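PDB 6QDI: PA14 domain-containing protein from Clostridium clariflavum, which probably acts as a membrane-bound anti-sigma factor whose calcium-binding tandem PA14 domains sense plant-biomass polysaccharides outside the cell. Local coordinates for residues I175-D180 / V287-L292; V200-F205 / V260-R265. All coordinates share one frame; numbering follows the deposited sequence. Where two conformers were deposited one is given.

Interaction 1. Residues I175-D180 / V287-L292; sequences IDSVID and VPQSCL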
ATOM      1  N   ILE A 175       1.907  -5.162 -17.276  1.00  7.49           N
ATOM      2  CA  ILE A 175       1.358  -6.200 -16.411  1.00  7.61           C
ATOM      3  C   ILE A 175       1.349  -5.700 -14.965  1.00  7.34           C
ATOM      4  O   ILE A 175       2.359  -5.186 -14.476  1.00  9.01           O
ATOM      5  CB  ILE A 175       2.140  -7.522 -16.550  1.00  9.27           C
ATOM      6  CG1 ILE A 175       1.921  -8.094 -17.953  1.00 11.06           C
ATOM      7  CG2 ILE A 175       1.668  -8.514 -15.459  1.00  9.84           C
ATOM      8  CD1 ILE A 175       2.786  -9.273 -18.293  1.00 13.20           C
ATOM      9  N   ASP A 176       0.195  -5.833 -14.297  1.00  7.29           N
ATOM     10  CA  ASP A 176       0.058  -5.586 -12.852  1.00  7.16           C
ATOM     11  C   ASP A 176      -0.059  -6.920 -12.132  1.00  6.63           C
ATOM     12  O   ASP A 176      -0.865  -7.752 -12.501  1.00  7.48           O
ATOM     13  CB  ASP A 176      -1.191  -4.720 -12.557  1.00  7.44           C
ATOM     14  CG  ASP A 176      -0.932  -3.234 -12.699  1.00  7.05           C
ATOM     15  OD1 ASP A 176       0.169  -2.804 -12.300  1.00  7.90           O
ATOM     16  OD2 ASP A 176      -1.823  -2.504 -13.210  1.00  6.71           O
ATOM     17  N   SER A 177       0.794  -7.108 -11.127  1.00  6.91           N
ATOM     18  CA  SER A 177       0.878  -8.374 -10.417  0.51  7.14           C
ATOM     19  C   SER A 177      -0.437  -8.811  -9.777  1.00  6.66           C
ATOM     20  O   SER A 177      -0.801  -9.989  -9.807  1.00  6.70           O
ATOM     21  CB  SER A 177       1.968  -8.225  -9.363  0.51  8.64           C
ATOM     22  OG  SER A 177       3.210  -8.027 -10.022  0.51 12.72           O
ATOM     23  N   VAL A 178      -1.064  -7.841  -9.110  1.00  6.93           N
ATOM     24  CA  VAL A 178      -2.354  -7.981  -8.474  1.00  7.22           C
ATOM     25  C   VAL A 178      -3.166  -6.708  -8.666  1.00  6.93           C
ATOM     26  O   VAL A 178      -2.597  -5.685  -9.021  1.00  8.76           O
ATOM     27  CB  VAL A 178      -2.255  -8.310  -6.962  1.00  8.46           C
ATOM     28  CG1 VAL A 178      -1.650  -9.654  -6.709  1.00  8.64           C
ATOM     29  CG2 VAL A 178      -1.526  -7.221  -6.206  1.00  9.31           C
ATOM     30  N   ILE A 179      -4.467  -6.790  -8.429  1.00  6.75           N
ATOM     31  CA  ILE A 179      -5.295  -5.605  -8.440  1.00  6.82           C
ATOM     32  C   ILE A 179      -5.589  -5.250  -6.975  1.00  6.33           C
ATOM     33  O   ILE A 179      -6.541  -5.719  -6.384  1.00  6.83           O
ATOM     34  CB  ILE A 179      -6.563  -5.782  -9.253  1.00  7.82           C
ATOM     35  CG1 ILE A 179      -6.329  -6.458 -10.600  1.00  9.31           C
ATOM     36  CG2 ILE A 179      -7.284  -4.423  -9.383  1.00  8.03           C
ATOM     37  CD1 ILE A 179      -5.258  -5.838 -11.432  1.00 10.30           C
ATOM     38  N   ASP A 180      -4.714  -4.416  -6.424  1.00  6.44           N
ATOM     39  CA  ASP A 180      -4.797  -4.030  -5.010  1.00  6.95           C
ATOM     40  C   ASP A 180      -4.240  -2.628  -4.902  1.00  6.65           C
ATOM     41  O   ASP A 180      -3.075  -2.459  -4.535  1.00  8.38           O
ATOM     42  CB  ASP A 180      -4.004  -5.020  -4.171  1.00  8.33           C
ATOM     43  CG  ASP A 180      -4.145  -4.791  -2.699  1.00 10.95           C
ATOM     44  OD1 ASP A 180      -5.097  -4.118  -2.293  1.00 13.97           O
ATOM     45  OD2 ASP A 180      -3.328  -5.333  -1.927  1.00 12.04           O
ATOM     46  N   VAL A 287      -7.096 -11.396  -5.017  1.00  6.33           N
ATOM     47  CA  VAL A 287      -6.797 -12.492  -5.935  1.00  6.55           C
ATOM     48  C   VAL A 287      -5.301 -12.453  -6.250  1.00  6.36           C
ATOM     49  O   VAL A 287      -4.791 -11.418  -6.665  1.00  6.76           O
ATOM     50  CB  VAL A 287      -7.630 -12.386  -7.230  1.00  6.53           C
ATOM     51  CG1 VAL A 287      -7.320 -13.567  -8.152  1.00  7.30           C
ATOM     52  CG2 VAL A 287      -9.108 -12.368  -6.922  1.00  7.19           C
ATOM     53  N   PRO A 288      -4.562 -13.541  -6.038  1.00  6.24           N
ATOM     54  CA  PRO A 288      -3.114 -13.435  -6.058  1.00  6.82           C
ATOM     55  C   PRO A 288      -2.515 -13.538  -7.459  1.00  6.39           C
ATOM     56  O   PRO A 288      -3.116 -14.130  -8.368  1.00  6.63           O
ATOM     57  CB  PRO A 288      -2.672 -14.643  -5.216  1.00  7.96           C
ATOM     58  CG  PRO A 288      -3.739 -15.672  -5.552  1.00  8.04           C
ATOM     59  CD  PRO A 288      -5.028 -14.879  -5.622  1.00  7.30           C
ATOM     60  N   GLN A 289      -1.311 -13.017  -7.580  1.00  6.55           N
ATOM     61  CA  GLN A 289      -0.557 -13.080  -8.816  0.50  6.66           C
ATOM     62  C   GLN A 289      -0.490 -14.504  -9.367  1.00  6.29           C
ATOM     63  O   GLN A 289      -0.559 -14.705 -10.575  1.00  6.30           O
ATOM     64  CB  GLN A 289       0.839 -12.523  -8.562  0.50  6.88           C
ATOM     65  CG  GLN A 289       1.738 -12.491  -9.790  0.50  6.64           C
ATOM     66  CD  GLN A 289       3.072 -11.881  -9.478  0.50  7.08           C
ATOM     67  OE1 GLN A 289       3.606 -12.111  -8.400  0.50  9.70           O
ATOM     68  NE2 GLN A 289       3.637 -11.136 -10.405  0.50  6.35           N
ATOM     69  N   SER A 290      -0.325 -15.481  -8.474  1.00  6.00           N
ATOM     70  CA  SER A 290      -0.177 -16.852  -8.896  1.00  6.47           C
ATOM     71  C   SER A 290      -1.338 -17.375  -9.711  1.00  6.16           C
ATOM     72  O   SER A 290      -1.169 -18.371 -10.419  1.00  6.75           O
ATOM     73  CB  SER A 290       0.001 -17.730  -7.647  1.00  6.91           C
ATOM     74  OG  SER A 290      -1.154 -17.635  -6.845  1.00  7.41           O
ATOM     75  N   CYS A 291      -2.514 -16.750  -9.593  1.00  6.11           N
ATOM     76  CA  CYS A 291      -3.689 -17.157 -10.345  1.00  6.27           C
ATOM     77  C   CYS A 291      -4.108 -16.209 -11.458  1.00  6.10           C
ATOM     78  O   CYS A 291      -5.144 -16.436 -12.085  1.00  6.92           O
ATOM     79  CB  CYS A 291      -4.841 -17.377  -9.376  1.00  7.49           C
ATOM     80  SG  CYS A 291      -4.575 -18.767  -8.238  1.00  8.53           S
ATOM     81  N   LEU A 292      -3.295 -15.168 -11.748  1.00  6.70           N
ATOM     82  CA  LEU A 292      -3.620 -14.172 -12.740  1.00  6.32           C
ATOM     83  C   LEU A 292      -2.676 -14.308 -13.931  1.00  6.34           C
ATOM     84  O   LEU A 292      -1.452 -14.390 -13.763  1.00  6.68           O
ATOM     85  CB  LEU A 292      -3.463 -12.776 -12.144  1.00  6.46           C
ATOM     86  CG  LEU A 292      -4.438 -12.448 -11.001  1.00  7.25           C
ATOM     87  CD1 LEU A 292      -4.074 -11.102 -10.375  1.00  7.86           C
ATOM     88  CD2 LEU A 292      -5.882 -12.504 -11.444  1.00  7.67           C
TER
HETATM   89  O   HOH W   1      -6.058  -9.036  -7.551  1.00  7.28           O
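Ser177 and Gln289 bring the two chain segments together, and they bury the most surface here. The Gln289 side chain is extended, with CG anti to its backbone N (chi1 -178°), and it runs past the serine so that its amide end lies beside the Ser177 CB and OG. Ser177 OG and Gln289 NE2 are 3.2 Å apart, but the angle is too poor for a hydrogen bond; both side chains have a second deposited conformer, which makes this approach doubtful in detail. The amide nitrogen instead donates to the carbonyl oxygen of Ile155.

The Ser177 carbonyl oxygen is approached by carbon atoms of the opposing segment. It lies 3.3 Å from Gln289 CA, in a weak CA-H...O contact with an angle of 125° at the hydrogen, and Gln289 CB and CG lie close as well. Leu292 CD1 meets the same oxygen at 3.5 Å. This buried atom has no polar partner in the model. The Leu292 methyl also packs against Val178 CA.

Val178 works through one branch. Its CG1, anti to its own carbonyl carbon (chi1 -66°), reaches over the start of the opposing turn, 3.6 Å from Val287 O and 3.5 Å from Gln289 N. A water bridges the backbones next to it, accepting from Ile179 N at 2.9 Å and donating to Val287 O at 2.8 Å. Ile179 and Val287 both also bond through their backbones to Leu275 of strand 271-279.

Residues 289-291 form a short 3-10 turn, closed by Cys291 N to Pro288 O and Leu292 N to Gln289 O. Each segment carries a connection between the two antiparallel sheets of the second PA14 domain, 170-176 to 180-184 and 285-286 to 292-293; these lie side by side in its beta sandwich, packed on Leu157 and Leu275.

Interaction 2. Residues V200-F205 / V260-R265; sequences VRWTGF and VMLLYR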
ATOM      1  N   VAL A 200      -8.712   2.697 -16.078  1.00  6.06           N
ATOM      2  CA  VAL A 200      -7.870   1.537 -16.290  1.00  5.87           C
ATOM      3  C   VAL A 200      -8.729   0.400 -16.820  1.00  5.66           C
ATOM      4  O   VAL A 200      -9.839   0.190 -16.367  1.00  6.61           O
ATOM      5  CB  VAL A 200      -7.196   1.085 -14.990  1.00  6.46           C
ATOM      6  CG1 VAL A 200      -6.282  -0.100 -15.244  1.00  6.47           C
ATOM      7  CG2 VAL A 200      -6.401   2.210 -14.337  1.00  7.16           C
ATOM      8  N   ARG A 201      -8.152  -0.349 -17.771  1.00  6.19           N
ATOM      9  CA  ARG A 201      -8.699  -1.644 -18.154  1.00  6.15           C
ATOM     10  C   ARG A 201      -7.678  -2.717 -17.852  1.00  5.92           C
ATOM     11  O   ARG A 201      -6.548  -2.681 -18.331  1.00  6.44           O
ATOM     12  CB  ARG A 201      -9.044  -1.676 -19.645  1.00  6.56           C
ATOM     13  CG  ARG A 201      -9.461  -3.045 -20.174  1.00  6.78           C
ATOM     14  CD  ARG A 201     -10.163  -2.955 -21.515  1.00  7.39           C
ATOM     15  NE  ARG A 201      -9.318  -2.333 -22.529  1.00  8.04           N
ATOM     16  CZ  ARG A 201      -9.740  -1.478 -23.441  1.00  7.71           C
ATOM     17  NH1 ARG A 201     -10.999  -1.073 -23.496  1.00  8.80           N
ATOM     18  NH2 ARG A 201      -8.865  -0.968 -24.297  1.00  8.89           N
ATOM     19  N   TRP A 202      -8.078  -3.718 -17.058  1.00  5.50           N
ATOM     20  CA  TRP A 202      -7.292  -4.915 -16.828  1.00  5.85           C
ATOM     21  C   TRP A 202      -7.957  -6.077 -17.560  1.00  5.66           C
ATOM     22  O   TRP A 202      -9.177  -6.256 -17.484  1.00  6.08           O
ATOM     23  CB  TRP A 202      -7.180  -5.247 -15.331  1.00  6.26           C
ATOM     24  CG  TRP A 202      -6.283  -4.335 -14.560  1.00  5.94           C
ATOM     25  CD1 TRP A 202      -4.930  -4.357 -14.566  1.00  6.31           C
ATOM     26  CD2 TRP A 202      -6.677  -3.284 -13.660  1.00  5.71           C
ATOM     27  NE1 TRP A 202      -4.443  -3.396 -13.736  1.00  6.28           N
ATOM     28  CE2 TRP A 202      -5.496  -2.731 -13.159  1.00  6.36           C
ATOM     29  CE3 TRP A 202      -7.900  -2.781 -13.228  1.00  6.24           C
ATOM     30  CZ2 TRP A 202      -5.502  -1.684 -12.233  1.00  6.85           C
ATOM     31  CZ3 TRP A 202      -7.912  -1.745 -12.334  1.00  7.61           C
ATOM     32  CH2 TRP A 202      -6.730  -1.208 -11.836  1.00  7.57           C
ATOM     33  N   THR A 203      -7.144  -6.877 -18.241  1.00  5.46           N
ATOM     34  CA  THR A 203      -7.627  -8.027 -18.954  1.00  5.85           C
ATOM     35  C   THR A 203      -6.702  -9.229 -18.761  1.00  5.55           C
ATOM     36  O   THR A 203      -5.503  -9.115 -18.578  1.00  6.18           O
ATOM     37  CB  THR A 203      -7.759  -7.720 -20.467  1.00  6.09           C
ATOM     38  OG1 THR A 203      -6.507  -7.283 -20.995  1.00  6.98           O
ATOM     39  CG2 THR A 203      -8.863  -6.744 -20.773  1.00  6.74           C
ATOM     40  N   GLY A 204      -7.304 -10.404 -18.899  1.00  5.96           N
ATOM     41  CA  GLY A 204      -6.575 -11.660 -18.898  1.00  6.04           C
ATOM     42  C   GLY A 204      -7.458 -12.755 -18.404  1.00  5.89           C
ATOM     43  O   GLY A 204      -8.653 -12.817 -18.762  1.00  6.12           O
ATOM     44  N   PHE A 205      -6.868 -13.638 -17.607  1.00  6.08           N
ATOM     45  CA  PHE A 205      -7.554 -14.859 -17.135  1.00  6.03           C
ATOM     46  C   PHE A 205      -7.199 -15.093 -15.691  1.00  5.80           C
ATOM     47  O   PHE A 205      -6.068 -14.866 -15.287  1.00  6.55           O
ATOM     48  CB  PHE A 205      -7.166 -16.082 -17.985  1.00  6.99           C
ATOM     49  CG  PHE A 205      -7.684 -15.998 -19.390  1.00  7.60           C
ATOM     50  CD1 PHE A 205      -6.997 -15.254 -20.348  1.00  8.58           C
ATOM     51  CD2 PHE A 205      -8.864 -16.574 -19.762  1.00  8.49           C
ATOM     52  CE1 PHE A 205      -7.488 -15.100 -21.632  1.00 10.69           C
ATOM     53  CE2 PHE A 205      -9.342 -16.452 -21.058  1.00 10.21           C
ATOM     54  CZ  PHE A 205      -8.665 -15.685 -21.969  1.00 12.05           C
ATOM     55  N   VAL A 260     -11.350 -12.508 -17.714  1.00  6.26           N
ATOM     56  CA  VAL A 260     -11.679 -11.337 -16.907  1.00  6.51           C
ATOM     57  C   VAL A 260     -11.404 -10.067 -17.673  1.00  6.06           C
ATOM     58  O   VAL A 260     -10.331  -9.899 -18.282  1.00  7.19           O
ATOM     59  CB  VAL A 260     -10.954 -11.358 -15.558  1.00  7.62           C
ATOM     60  CG1 VAL A 260      -9.460 -11.423 -15.640  1.00  8.69           C
ATOM     61  CG2 VAL A 260     -11.384 -10.223 -14.649  1.00  9.68           C
ATOM     62  N   MET A 261     -12.347  -9.131 -17.541  1.00  6.52           N
ATOM     63  CA  MET A 261     -12.116  -7.730 -17.938  1.00  6.37           C
ATOM     64  C   MET A 261     -12.639  -6.894 -16.780  1.00  6.39           C
ATOM     65  O   MET A 261     -13.817  -6.970 -16.420  1.00  7.22           O
ATOM     66  CB  MET A 261     -12.831  -7.373 -19.231  1.00  7.74           C
ATOM     67  CG  MET A 261     -12.592  -5.925 -19.651  1.00  8.36           C
ATOM     68  SD  MET A 261     -13.404  -5.453 -21.166  1.00 10.88           S
ATOM     69  CE  MET A 261     -12.644  -6.479 -22.354  1.00 12.37           C
ATOM     70  N   LEU A 262     -11.738  -6.119 -16.171  1.00  6.16           N
ATOM     71  CA  LEU A 262     -12.066  -5.265 -15.037  1.00  6.22           C
ATOM     72  C   LEU A 262     -11.796  -3.843 -15.478  1.00  6.41           C
ATOM     73  O   LEU A 262     -10.657  -3.489 -15.835  1.00  6.65           O
ATOM     74  CB  LEU A 262     -11.262  -5.655 -13.806  1.00  7.17           C
ATOM     75  CG  LEU A 262     -11.422  -4.779 -12.583  1.00  8.52           C
ATOM     76  CD1 LEU A 262     -12.815  -4.757 -12.055  1.00 10.42           C
ATOM     77  CD2 LEU A 262     -10.455  -5.219 -11.511  1.00 10.68           C
ATOM     78  N   LEU A 263     -12.846  -3.027 -15.479  1.00  6.54           N
ATOM     79  CA  LEU A 263     -12.751  -1.612 -15.855  0.60  7.04           C
ATOM     80  C   LEU A 263     -12.897  -0.784 -14.585  1.00  6.86           C
ATOM     81  O   LEU A 263     -13.707  -1.103 -13.731  1.00  7.90           O
ATOM     82  CB  LEU A 263     -13.875  -1.227 -16.835  0.60  7.67           C
ATOM     83  CG  LEU A 263     -13.959  -1.947 -18.184  0.60  8.36           C
ATOM     84  CD1 LEU A 263     -12.602  -2.305 -18.758  0.60  8.11           C
ATOM     85  CD2 LEU A 263     -14.807  -3.209 -18.153  0.60  8.60           C
ATOM     86  N   TYR A 264     -12.095   0.270 -14.495  1.00  6.31           N
ATOM     87  CA  TYR A 264     -12.030   1.091 -13.297  1.00  6.44           C
ATOM     88  C   TYR A 264     -11.905   2.552 -13.662  1.00  6.29           C
ATOM     89  O   TYR A 264     -11.221   2.879 -14.633  1.00  6.62           O
ATOM     90  CB  TYR A 264     -10.791   0.639 -12.460  1.00  6.76           C
ATOM     91  CG  TYR A 264     -10.468   1.676 -11.422  1.00  6.69           C
ATOM     92  CD1 TYR A 264     -11.288   1.860 -10.303  1.00  6.96           C
ATOM     93  CD2 TYR A 264      -9.486   2.602 -11.661  1.00  6.60           C
ATOM     94  CE1 TYR A 264     -11.107   2.940  -9.475  1.00  6.61           C
ATOM     95  CE2 TYR A 264      -9.331   3.690 -10.840  1.00  6.52           C
ATOM     96  CZ  TYR A 264     -10.154   3.866  -9.752  1.00  6.48           C
ATOM     97  OH  TYR A 264      -9.967   4.984  -8.950  1.00  7.11           O
ATOM     98  N   ARG A 265     -12.499   3.444 -12.850  1.00  6.38           N
ATOM     99  CA  ARG A 265     -12.267   4.861 -13.035  1.00  6.43           C
ATOM    100  C   ARG A 265     -12.243   5.619 -11.713  1.00  6.67           C
ATOM    101  O   ARG A 265     -12.949   5.271 -10.745  1.00  7.06           O
ATOM    102  CB  ARG A 265     -13.344   5.479 -13.925  1.00  6.71           C
ATOM    103  CG  ARG A 265     -14.702   5.530 -13.288  1.00  7.34           C
ATOM    104  CD  ARG A 265     -15.840   5.591 -14.228  1.00  8.38           C
ATOM    105  NE  ARG A 265     -15.747   6.615 -15.226  1.00  9.00           N
ATOM    106  CZ  ARG A 265     -16.801   7.085 -15.886  1.00 10.21           C
ATOM    107  NH1 ARG A 265     -18.021   6.697 -15.583  1.00 12.47           N
ATOM    108  NH2 ARG A 265     -16.604   7.982 -16.829  1.00 11.44           N
TER
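Trp202 lies beside Leu262 and Tyr264 on the buried face of two neighbouring antiparallel strands. Its CB sits 3.9 Å from Leu262 O. With CG anti to the carbonyl carbon (chi1 -73°), the indole starts out beside its own backbone N, and the six-membered ring lies beside the Leu262 and Tyr264 side chains: CE3 meets Leu262 CD2 at 3.9 Å, and CZ3 meets Tyr264 CB at 3.7 Å. Val200 CG1, two residues back on the same strand, covers one ring face, 3.3 Å above the plane and over its centre. On the five-membered ring, NE1 donates to Asp176 OD2.

Val200 CG2 meets the Tyr264 ring at its edge, at CD2, and the Tyr264 hydroxyl bonds to the backbone O of Asp221, a ligand of a bound calcium. Six backbone hydrogen bonds pair Val200 with Tyr264, Trp202 with Leu262 and Gly204 with Val260. The straightest, Trp202 N to Leu262 O, has an N-H...O angle of 177°. Val260 CG1 packs against the Gly204 carbonyl, 3.5 Å from its O. On the other face Thr203 CG2 lies alongside Met261, 4.0 Å from CG, while the Arg201 guanidinium reaches Glu160 through NE.

This is a regular antiparallel ladder between central strands of a PA14 beta sandwich, the face bearing Trp202, Leu262 and Tyr264 turned into the core.

Interaction 2 is a buried strand pair held by a full backbone ladder, whereas interaction 1, only partly buried, joins two sheet-to-sheet connections through carbon contacts and one bridging water. Both serve the second PA14 domain, and along the chain interaction 2 is nested inside the loop closed by interaction 1. They meet at Trp202, through its bond to Asp176 and through Ile179 CD1, which lies 3.5 Å from Trp202 NE1. Ile179 CG2 also packs on Leu262 CD2, at 3.9 Å. Segment 175-180 thus lies against the face of the ladder bearing Trp202, Leu262 and Tyr264, and its Asp176 carboxylate also pairs with Arg40 of the first domain.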